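Local structure of Sso-CP2 metallo-carboxypetidase (Sulfolobus solfataricus, 4MMO) at the interface of chains A and B. The protein is a zinc-dependent carboxypeptidase of the M20 family that cleaves residues from the C-terminal end of peptides. Residues are numbered along the deposited sequence; one frame, centred on the assembly and turned at random. Chains: chain A/B, Sso-CP2 metallo-carboxypetidase.

Contact 1: the interface of chains A and B. Residues chain A 259, 261; chain B 194, 196, 204-205, 300-302.
The ring of A:Phe261 is received by apolar side chains of chain B. One face carries the methyl CD1 of B:Leu196, 3.7 Å from the ring centroid and displaced toward the rim, a CH-pi contact. With chi1 at -39°, CG of B:Leu196 stands beside its own backbone N, and the branch then divides the work: CD1 goes to the ring while CD2 packs on the CA of A:Leu259 at 3.9 Å. B:Val204 crosses the ring at about a right angle, its CB 3.8 Å from A:Phe261 CD2. On the rim opposite B:Val204 the CB of B:His302 lies 3.9 Å from A:Phe261 CE1, and the carbonyl oxygen of B:Pro301 sits at the ring edge, in its plane. Outside this apolar pocket the carbonyl O of A:Leu259, at the end of helix 252-259, accepts a hydrogen bond from the side-chain amine NZ of B:Lys194 at 3.1 Å. The donor stands 45° out of the carbonyl plane, brought there by a bend at chi4 (63°). Water 1 links the same A:Leu259 O, at 2.6 Å, to both N and O of B:Lys194. The patch thus plugs an aromatic side chain of one subunit into the other, helping to hold together the two-fold pair that M20 dimerisation domains typically form.

Contact 2: the interface of chains A and B. Residues chain A 191-193, 204, 302; chain B 260-262.
B:Phe261 and A:Gly192 form an antiparallel beta bridge between two copies of an M20-family peptidase, and the phenylalanine side chain points from it into chain A. Its CB lies 3.8 Å from the carbonyl O of A:Tyr191, and that oxygen stands over one face of the ring, 3.6 Å above the plane and offset toward the rim. Further out the two sides of the ring part company. CD2 meets CG1 of A:Val204 at 3.6 Å, the valine crossing at about a right angle; with chi1 of -64° this methyl stands beside the valine's backbone N, opposite its carbonyl carbon. CE2 touches the CB of A:Tyr191. On the other side CD1 packs on the CA of A:Gly192, and CE1 reaches the CB of A:His302 at 3.9 Å; the tip, CZ, ends near A:His302 CA and A:Tyr191 CB. An alanine in place of B:Phe261 would probably leave a gap between A:Val204 and A:His302 and deprive both of their packing partner. Backbone bonds on either side of B:Phe261 in sequence complete the bridge. B:Lys262 N donates to A:Tyr191 O at 2.9 Å. A:Thr193 N gives a longer, less straight bond of 3.2 Å to B:Gly260 O.

Contact 3: the interface of chains A and B. Residues chain A 255, 259, 272, 276, 378; chain B 199-200, 202-203.
B:Leu203 inserts its two methyl groups against helix 269-278 of chain A. CD2 lies 3.6 Å from the CG2 methyl of A:Ile272 and equally near that residue's carbonyl oxygen, while CD1 touches the same CG2 methyl and also reaches A:Leu276 CD1 at 4.0 Å. The leucine and isoleucine side chains cross at about a right angle. A:Ile272 presents CG2, the branch anti to its backbone N, rather than the longer CG1 arm. A:Leu255 is a more distant neighbour, its CD2 4.2 Å from B:Leu203 CD1.

Moving outward, the carboxamide of B:Asn200 lies between two leucines of chain A and offers a different end to each. Its ND2 is 3.5 Å from the CD2 methyl of A:Leu259, and its OD1 is 3.8 Å from A:Leu276 CD1; both are packing contacts. A:Leu276 runs alongside B:Asn200, pointing the same way, and chi1 of -172° directs the leucine away from its own backbone N toward chain B. The CD1 methyl of A:Leu276 also meets the carbonyl oxygen of B:Ser199.

At the rim, the CB of B:Ser199 packs against the CB and carbonyl group of A:Ala378. Water 2 joins the two backbones there, 2.9 Å from A:Ala378 O and 2.8 Å from B:Ser199 O. In the fold, the 3-10 helix 198-203 of chain B fits against helices 252-259 and 269-278 of chain A, with the loop carrying A:Ala378 at one flank.

Contact 4: the interface of chains A and B. Residues chain A 215-216, 219-220; chain B 209, 212-213, 216.
A:Ser216, B:Ile209 and B:Lys213 hide 60, 39 and 37 Å² respectively, and the contact is organised round them. The lysine runs its aliphatic chain past the serine: B:Lys213 CG lies 3.8 Å from A:Ser216 CB. The chain stays extended until chi4, where a turn to -68° brings the side-chain amine between two backbone carbonyls of chain A. NZ donates to A:Ser216 O at 2.8 Å, in the carbonyl plane and on a lone pair, and to A:Val219 O at the same 2.8 Å, tilted 22° from that carbonyl's plane. This twin grip fixes the amine against the end of helix 207-218 and the residues after it. With a methionine replacing B:Lys213, both carbonyls would probably lose their shared donor, and the turn after the helix would be less firmly tied to chain B.

B:Ile209 contributes both parts of its longer arm: CG1 packs on the CG2 methyl of A:Val219 at 3.7 Å, and CD1 lies beside the carbonyl oxygen of A:Ile215. The CD1 methyl of A:Ile215 meets the CB of B:Ala212 at 3.6 Å. A:Ser216 OG and B:Ser216 OG make a weak hydrogen bond of undecided direction; B:Ser216 OG donates within its own helix to B:Ala212 O at 2.7 Å. In the fold, helix 207-218 of chain A and helix 207-216 of chain B pack on each other, and the paired Ser216 residues place this contact near the two-fold axis.

Contact 1: the interface of chains A and B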
loop_
_atom_site.group_PDB
_atom_site.type_symbol
_atom_site.label_atom_id
_atom_site.label_comp_id
_atom_site.label_asym_id
_atom_site.label_seq_id
_atom_site.Cartn_x
_atom_site.Cartn_y
_atom_site.Cartn_z
ATOM N N LEU A 259 -4.674 -6.570 21.412
ATOM C CA LEU A 259 -4.301 -6.544 20.003
ATOM C C LEU A 259 -5.327 -5.764 19.186
ATOM O O LEU A 259 -4.968 -4.927 18.357
ATOM C CB LEU A 259 -4.163 -7.971 19.468
ATOM C CG LEU A 259 -3.068 -8.815 20.126
ATOM C CD1 LEU A 259 -3.118 -10.255 19.625
ATOM C CD2 LEU A 259 -1.693 -8.212 19.884
ATOM N N PHE A 261 -7.735 -7.109 17.189
ATOM C CA PHE A 261 -8.208 -7.825 16.008
ATOM C C PHE A 261 -9.525 -8.524 16.324
ATOM O O PHE A 261 -9.702 -9.064 17.417
ATOM C CB PHE A 261 -7.169 -8.849 15.537
ATOM C CG PHE A 261 -6.328 -8.378 14.381
ATOM C CD1 PHE A 261 -5.745 -7.121 14.395
ATOM C CD2 PHE A 261 -6.108 -9.200 13.285
ATOM C CE1 PHE A 261 -4.967 -6.686 13.332
ATOM C CE2 PHE A 261 -5.330 -8.770 12.218
ATOM C CZ PHE A 261 -4.759 -7.512 12.245
ATOM N N LYS B 194 -6.277 -1.638 14.929
ATOM C CA LYS B 194 -4.935 -1.078 14.743
ATOM C C LYS B 194 -3.920 -2.082 14.204
ATOM O O LYS B 194 -4.089 -3.292 14.334
ATOM C CB LYS B 194 -4.416 -0.491 16.060
ATOM C CG LYS B 194 -4.323 -1.489 17.209
ATOM C CD LYS B 194 -3.777 -0.824 18.469
ATOM C CE LYS B 194 -3.810 -1.755 19.671
ATOM N NZ LYS B 194 -2.939 -2.950 19.488
ATOM N N LEU B 196 -0.591 -4.227 14.192
ATOM C CA LEU B 196 0.105 -4.928 15.257
ATOM C C LEU B 196 1.563 -5.042 14.884
ATOM O O LEU B 196 1.911 -5.012 13.705
ATOM C CB LEU B 196 -0.456 -6.335 15.434
ATOM C CG LEU B 196 -1.971 -6.481 15.298
ATOM C CD1 LEU B 196 -2.329 -7.941 15.149
ATOM C CD2 LEU B 196 -2.681 -5.871 16.488
ATOM N N VAL B 204 -2.524 -14.174 14.125
ATOM C CA VAL B 204 -3.611 -13.557 13.369
ATOM C C VAL B 204 -3.491 -13.775 11.864
ATOM O O VAL B 204 -2.488 -14.291 11.371
ATOM C CB VAL B 204 -3.681 -12.039 13.631
ATOM C CG1 VAL B 204 -4.025 -11.769 15.084
ATOM C CG2 VAL B 204 -2.365 -11.362 13.256
ATOM N N ARG B 205 -4.538 -13.388 11.141
ATOM C CA ARG B 205 -4.496 -13.382 9.690
ATOM C C ARG B 205 -3.970 -12.028 9.253
ATOM O O ARG B 205 -4.200 -11.018 9.920
ATOM C CB ARG B 205 -5.885 -13.607 9.098
ATOM C CG ARG B 205 -6.528 -14.940 9.449
ATOM C CD ARG B 205 -7.668 -15.250 8.489
ATOM N NE ARG B 205 -7.168 -15.444 7.131
ATOM C CZ ARG B 205 -6.695 -16.596 6.663
ATOM N NH1 ARG B 205 -6.666 -17.673 7.435
ATOM N NH2 ARG B 205 -6.251 -16.671 5.416
ATOM N N VAL B 300 1.851 -6.129 11.328
ATOM C CA VAL B 300 0.717 -6.752 10.653
ATOM C C VAL B 300 -0.321 -5.651 10.477
ATOM O O VAL B 300 -0.891 -5.189 11.466
ATOM C CB VAL B 300 0.090 -7.889 11.475
ATOM C CG1 VAL B 300 -1.076 -8.519 10.710
ATOM C CG2 VAL B 300 1.136 -8.942 11.822
ATOM N N PRO B 301 -0.563 -5.208 9.228
ATOM C CA PRO B 301 -1.573 -4.152 9.074
ATOM C C PRO B 301 -2.976 -4.672 9.367
ATOM O O PRO B 301 -3.217 -5.871 9.240
ATOM C CB PRO B 301 -1.445 -3.746 7.596
ATOM C CG PRO B 301 -0.143 -4.333 7.129
ATOM C CD PRO B 301 0.024 -5.585 7.931
ATOM N N HIS B 302 -3.883 -3.789 9.768
ATOM C CA HIS B 302 -5.247 -4.204 10.084
ATOM C C HIS B 302 -6.178 -3.989 8.898
ATOM O O HIS B 302 -7.282 -4.529 8.867
ATOM C CB HIS B 302 -5.775 -3.451 11.309
ATOM C CG HIS B 302 -6.084 -2.008 11.050
ATOM N ND1 HIS B 302 -7.299 -1.586 10.557
ATOM C CD2 HIS B 302 -5.337 -0.892 11.225
ATOM C CE1 HIS B 302 -7.287 -0.268 10.435
ATOM N NE2 HIS B 302 -6.110 0.176 10.833
HETATM O O HOH W 1 -5.907 -4.331 16.030
#

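Contact 2: the interface of chains A and B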
loop_
_atom_site.group_PDB
_atom_site.type_symbol
_atom_site.label_atom_id
_atom_site.label_comp_id
_atom_site.label_asym_id
_atom_site.label_seq_id
_atom_site.Cartn_x
_atom_site.Cartn_y
_atom_site.Cartn_z
ATOM N N TYR A 191 7.741 -1.834 -14.593
ATOM C CA TYR A 191 7.515 -2.337 -15.947
ATOM C C TYR A 191 7.572 -1.252 -17.018
ATOM O O TYR A 191 7.601 -1.557 -18.209
ATOM C CB TYR A 191 6.156 -3.037 -16.031
ATOM C CG TYR A 191 6.097 -4.419 -15.413
ATOM C CD1 TYR A 191 7.222 -5.013 -14.854
ATOM C CD2 TYR A 191 4.907 -5.135 -15.400
ATOM C CE1 TYR A 191 7.160 -6.279 -14.295
ATOM C CE2 TYR A 191 4.836 -6.398 -14.847
ATOM C CZ TYR A 191 5.964 -6.967 -14.296
ATOM O OH TYR A 191 5.894 -8.228 -13.746
ATOM N N GLY A 192 7.567 0.008 -16.602
ATOM C CA GLY A 192 7.604 1.107 -17.548
ATOM C C GLY A 192 7.972 2.414 -16.881
ATOM O O GLY A 192 8.248 2.452 -15.682
ATOM N N THR A 193 7.964 3.489 -17.662
ATOM C CA THR A 193 8.380 4.796 -17.173
ATOM C C THR A 193 7.228 5.563 -16.536
ATOM O O THR A 193 7.450 6.443 -15.703
ATOM C CB THR A 193 8.967 5.650 -18.311
ATOM O OG1 THR A 193 8.028 5.725 -19.392
ATOM C CG2 THR A 193 10.269 5.046 -18.815
ATOM N N VAL A 204 -0.571 -5.025 -22.022
ATOM C CA VAL A 204 0.567 -5.086 -21.107
ATOM C C VAL A 204 0.308 -5.946 -19.881
ATOM O O VAL A 204 -0.835 -6.274 -19.560
ATOM C CB VAL A 204 0.950 -3.680 -20.619
ATOM C CG1 VAL A 204 1.432 -2.825 -21.785
ATOM C CG2 VAL A 204 -0.228 -3.017 -19.917
ATOM N N HIS A 302 2.844 1.336 -13.314
ATOM C CA HIS A 302 4.075 0.803 -13.893
ATOM C C HIS A 302 4.962 0.194 -12.815
ATOM O O HIS A 302 5.901 -0.544 -13.118
ATOM C CB HIS A 302 4.827 1.893 -14.670
ATOM C CG HIS A 302 5.415 2.963 -13.808
ATOM N ND1 HIS A 302 6.669 2.861 -13.246
ATOM C CD2 HIS A 302 4.924 4.163 -13.415
ATOM C CE1 HIS A 302 6.926 3.949 -12.543
ATOM N NE2 HIS A 302 5.882 4.755 -12.628
ATOM N N GLY B 260 5.588 3.503 -23.065
ATOM C CA GLY B 260 6.723 3.591 -22.163
ATOM C C GLY B 260 7.010 2.304 -21.415
ATOM O O GLY B 260 7.943 2.246 -20.617
ATOM N N PHE B 261 6.211 1.271 -21.665
ATOM C CA PHE B 261 6.452 -0.035 -21.059
ATOM C C PHE B 261 7.582 -0.745 -21.788
ATOM O O PHE B 261 7.707 -0.645 -23.007
ATOM C CB PHE B 261 5.187 -0.899 -21.087
ATOM C CG PHE B 261 4.415 -0.897 -19.791
ATOM C CD1 PHE B 261 4.196 0.283 -19.097
ATOM C CD2 PHE B 261 3.892 -2.076 -19.279
ATOM C CE1 PHE B 261 3.481 0.286 -17.911
ATOM C CE2 PHE B 261 3.176 -2.079 -18.098
ATOM C CZ PHE B 261 2.971 -0.897 -17.413
ATOM N N LYS B 262 8.398 -1.464 -21.029
ATOM C CA LYS B 262 9.550 -2.167 -21.575
ATOM C C LYS B 262 9.132 -3.231 -22.586
ATOM O O LYS B 262 9.895 -3.569 -23.491
ATOM C CB LYS B 262 10.344 -2.818 -20.442
ATOM C CG LYS B 262 10.818 -1.843 -19.374
ATOM C CD LYS B 262 11.417 -2.573 -18.180
ATOM C CE LYS B 262 11.913 -1.593 -17.131
ATOM N NZ LYS B 262 12.641 -2.272 -16.029
#

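Contact 3: the interface of chains A and B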
loop_
_atom_site.group_PDB
_atom_site.type_symbol
_atom_site.label_atom_id
_atom_site.label_comp_id
_atom_site.label_asym_id
_atom_site.label_seq_id
_atom_site.Cartn_x
_atom_site.Cartn_y
_atom_site.Cartn_z
ATOM N N LEU A 255 -5.440 -10.551 26.018
ATOM C CA LEU A 255 -4.537 -10.413 24.882
ATOM C C LEU A 255 -5.307 -10.029 23.626
ATOM O O LEU A 255 -4.894 -9.135 22.886
ATOM C CB LEU A 255 -3.762 -11.712 24.644
ATOM C CG LEU A 255 -2.862 -11.734 23.402
ATOM C CD1 LEU A 255 -1.880 -10.570 23.406
ATOM C CD2 LEU A 255 -2.115 -13.052 23.310
ATOM N N LEU A 259 -4.674 -6.570 21.412
ATOM C CA LEU A 259 -4.301 -6.544 20.003
ATOM C C LEU A 259 -5.327 -5.764 19.186
ATOM O O LEU A 259 -4.968 -4.927 18.357
ATOM C CB LEU A 259 -4.163 -7.971 19.468
ATOM C CG LEU A 259 -3.068 -8.815 20.126
ATOM C CD1 LEU A 259 -3.118 -10.255 19.625
ATOM C CD2 LEU A 259 -1.693 -8.212 19.884
ATOM N N ILE A 272 -1.497 -20.597 21.734
ATOM C CA ILE A 272 -1.065 -19.234 21.454
ATOM C C ILE A 272 0.401 -19.078 21.831
ATOM O O ILE A 272 1.183 -18.498 21.078
ATOM C CB ILE A 272 -1.925 -18.212 22.228
ATOM C CG1 ILE A 272 -3.334 -18.163 21.634
ATOM C CG2 ILE A 272 -1.304 -16.817 22.187
ATOM C CD1 ILE A 272 -4.349 -17.452 22.500
ATOM N N LEU A 276 3.214 -18.187 19.045
ATOM C CA LEU A 276 3.901 -16.920 19.243
ATOM C C LEU A 276 5.411 -17.103 19.396
ATOM O O LEU A 276 6.195 -16.354 18.812
ATOM C CB LEU A 276 3.331 -16.229 20.483
ATOM C CG LEU A 276 3.785 -14.801 20.775
ATOM C CD1 LEU A 276 3.487 -13.873 19.603
ATOM C CD2 LEU A 276 3.106 -14.303 22.037
ATOM N N ALA A 378 9.118 -13.270 21.139
ATOM C CA ALA A 378 8.468 -13.342 19.838
ATOM C C ALA A 378 9.181 -12.401 18.875
ATOM O O ALA A 378 9.141 -12.589 17.659
ATOM C CB ALA A 378 7.003 -12.964 19.962
ATOM N N SER B 199 5.645 -9.334 15.125
ATOM C CA SER B 199 5.984 -10.479 15.961
ATOM C C SER B 199 4.730 -11.277 16.317
ATOM O O SER B 199 4.816 -12.457 16.651
ATOM C CB SER B 199 6.711 -10.024 17.228
ATOM O OG SER B 199 5.887 -9.192 18.025
ATOM N N ASN B 200 3.570 -10.627 16.232
ATOM C CA ASN B 200 2.288 -11.281 16.500
ATOM C C ASN B 200 1.715 -12.027 15.293
ATOM O O ASN B 200 0.653 -12.638 15.388
ATOM C CB ASN B 200 1.270 -10.247 16.978
ATOM C CG ASN B 200 1.575 -9.731 18.368
ATOM O OD1 ASN B 200 1.817 -10.508 19.291
ATOM N ND2 ASN B 200 1.575 -8.413 18.523
ATOM N N PRO B 202 2.110 -14.855 13.924
ATOM C CA PRO B 202 1.626 -16.234 14.095
ATOM C C PRO B 202 0.204 -16.342 14.657
ATOM O O PRO B 202 -0.430 -17.384 14.482
ATOM C CB PRO B 202 2.620 -16.834 15.097
ATOM C CG PRO B 202 3.864 -16.033 14.931
ATOM C CD PRO B 202 3.400 -14.637 14.607
ATOM N N LEU B 203 -0.284 -15.288 15.309
ATOM C CA LEU B 203 -1.552 -15.352 16.037
ATOM C C LEU B 203 -2.762 -14.847 15.249
ATOM O O LEU B 203 -3.899 -15.063 15.666
ATOM C CB LEU B 203 -1.455 -14.550 17.339
ATOM C CG LEU B 203 -0.377 -14.972 18.335
ATOM C CD1 LEU B 203 -0.481 -14.129 19.593
ATOM C CD2 LEU B 203 -0.481 -16.455 18.661
HETATM O O HOH W 2 7.139 -13.929 16.017
#

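Contact 4: the interface of chains A and B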
loop_
_atom_site.group_PDB
_atom_site.type_symbol
_atom_site.label_atom_id
_atom_site.label_comp_id
_atom_site.label_asym_id
_atom_site.label_seq_id
_atom_site.Cartn_x
_atom_site.Cartn_y
_atom_site.Cartn_z
ATOM N N ILE A 215 3.646 -12.930 -4.071
ATOM C CA ILE A 215 3.592 -13.056 -2.618
ATOM C C ILE A 215 2.578 -14.121 -2.200
ATOM O O ILE A 215 2.697 -14.704 -1.125
ATOM C CB ILE A 215 3.291 -11.708 -1.919
ATOM C CG1 ILE A 215 1.959 -11.130 -2.393
ATOM C CG2 ILE A 215 4.432 -10.725 -2.166
ATOM C CD1 ILE A 215 1.559 -9.852 -1.689
ATOM N N SER A 216 1.597 -14.389 -3.059
ATOM C CA SER A 216 0.618 -15.437 -2.786
ATOM C C SER A 216 1.251 -16.829 -2.786
ATOM O O SER A 216 0.741 -17.739 -2.138
ATOM C CB SER A 216 -0.529 -15.387 -3.796
ATOM O OG SER A 216 -1.329 -14.235 -3.597
ATOM N N VAL A 219 3.111 -18.394 0.910
ATOM C CA VAL A 219 2.434 -19.039 2.036
ATOM C C VAL A 219 1.114 -19.671 1.607
ATOM O O VAL A 219 0.520 -19.248 0.616
ATOM C CB VAL A 219 2.130 -18.019 3.149
ATOM C CG1 VAL A 219 3.418 -17.426 3.696
ATOM C CG2 VAL A 219 1.212 -16.911 2.627
ATOM N N ASP A 220 0.652 -20.674 2.352
ATOM C CA ASP A 220 -0.695 -21.197 2.140
ATOM C C ASP A 220 -1.685 -20.343 2.931
ATOM O O ASP A 220 -1.297 -19.326 3.506
ATOM C CB ASP A 220 -0.805 -22.688 2.498
ATOM C CG ASP A 220 -0.501 -22.983 3.961
ATOM O OD1 ASP A 220 -0.437 -22.046 4.786
ATOM O OD2 ASP A 220 -0.341 -24.179 4.286
ATOM N N ILE B 209 -1.911 -10.259 2.588
ATOM C CA ILE B 209 -1.747 -11.518 1.881
ATOM C C ILE B 209 -3.114 -12.074 1.498
ATOM O O ILE B 209 -3.267 -12.695 0.447
ATOM C CB ILE B 209 -0.948 -12.552 2.719
ATOM C CG1 ILE B 209 -0.690 -13.829 1.916
ATOM C CG2 ILE B 209 -1.677 -12.890 3.993
ATOM C CD1 ILE B 209 0.206 -13.627 0.712
ATOM N N ALA B 212 -4.324 -10.080 -1.465
ATOM C CA ALA B 212 -3.442 -10.419 -2.574
ATOM C C ALA B 212 -3.873 -11.745 -3.182
ATOM O O ALA B 212 -3.916 -11.898 -4.402
ATOM C CB ALA B 212 -1.992 -10.495 -2.098
ATOM N N LYS B 213 -4.205 -12.701 -2.321
ATOM C CA LYS B 213 -4.644 -14.013 -2.777
ATOM C C LYS B 213 -5.997 -13.944 -3.481
ATOM O O LYS B 213 -6.197 -14.603 -4.499
ATOM C CB LYS B 213 -4.701 -14.992 -1.608
ATOM C CG LYS B 213 -3.340 -15.536 -1.208
ATOM C CD LYS B 213 -3.442 -16.470 -0.021
ATOM C CE LYS B 213 -2.101 -17.109 0.311
ATOM N NZ LYS B 213 -1.647 -18.062 -0.740
ATOM N N SER B 216 -5.556 -12.582 -6.892
ATOM C CA SER B 216 -4.867 -13.560 -7.724
ATOM C C SER B 216 -5.806 -14.608 -8.321
ATOM O O SER B 216 -5.472 -15.230 -9.329
ATOM C CB SER B 216 -3.773 -14.259 -6.912
ATOM O OG SER B 216 -2.813 -13.321 -6.454
#

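Contacts 1 and 3 adjoin, the centres of their C-alpha atoms about 10 Å apart, and share A:Leu259, whose backbone oxygen serves contact 1 and whose side chain serves contact 3. Contact 2 shows the Phe261 pocket again with the chains exchanged, about 34 Å from contact 1 between C-alpha centres, sharing Phe261, Val204 and His302 but taking in other neighbours. On the same measure contact 4 lies about 17 Å from contact 1 and 24 Å from contact 2, and contact 3 about 40 Å from contact 2 and 20 Å from contact 4. Peripheral pockets thus flank a central helix contact, consistent with a symmetric M20 dimer.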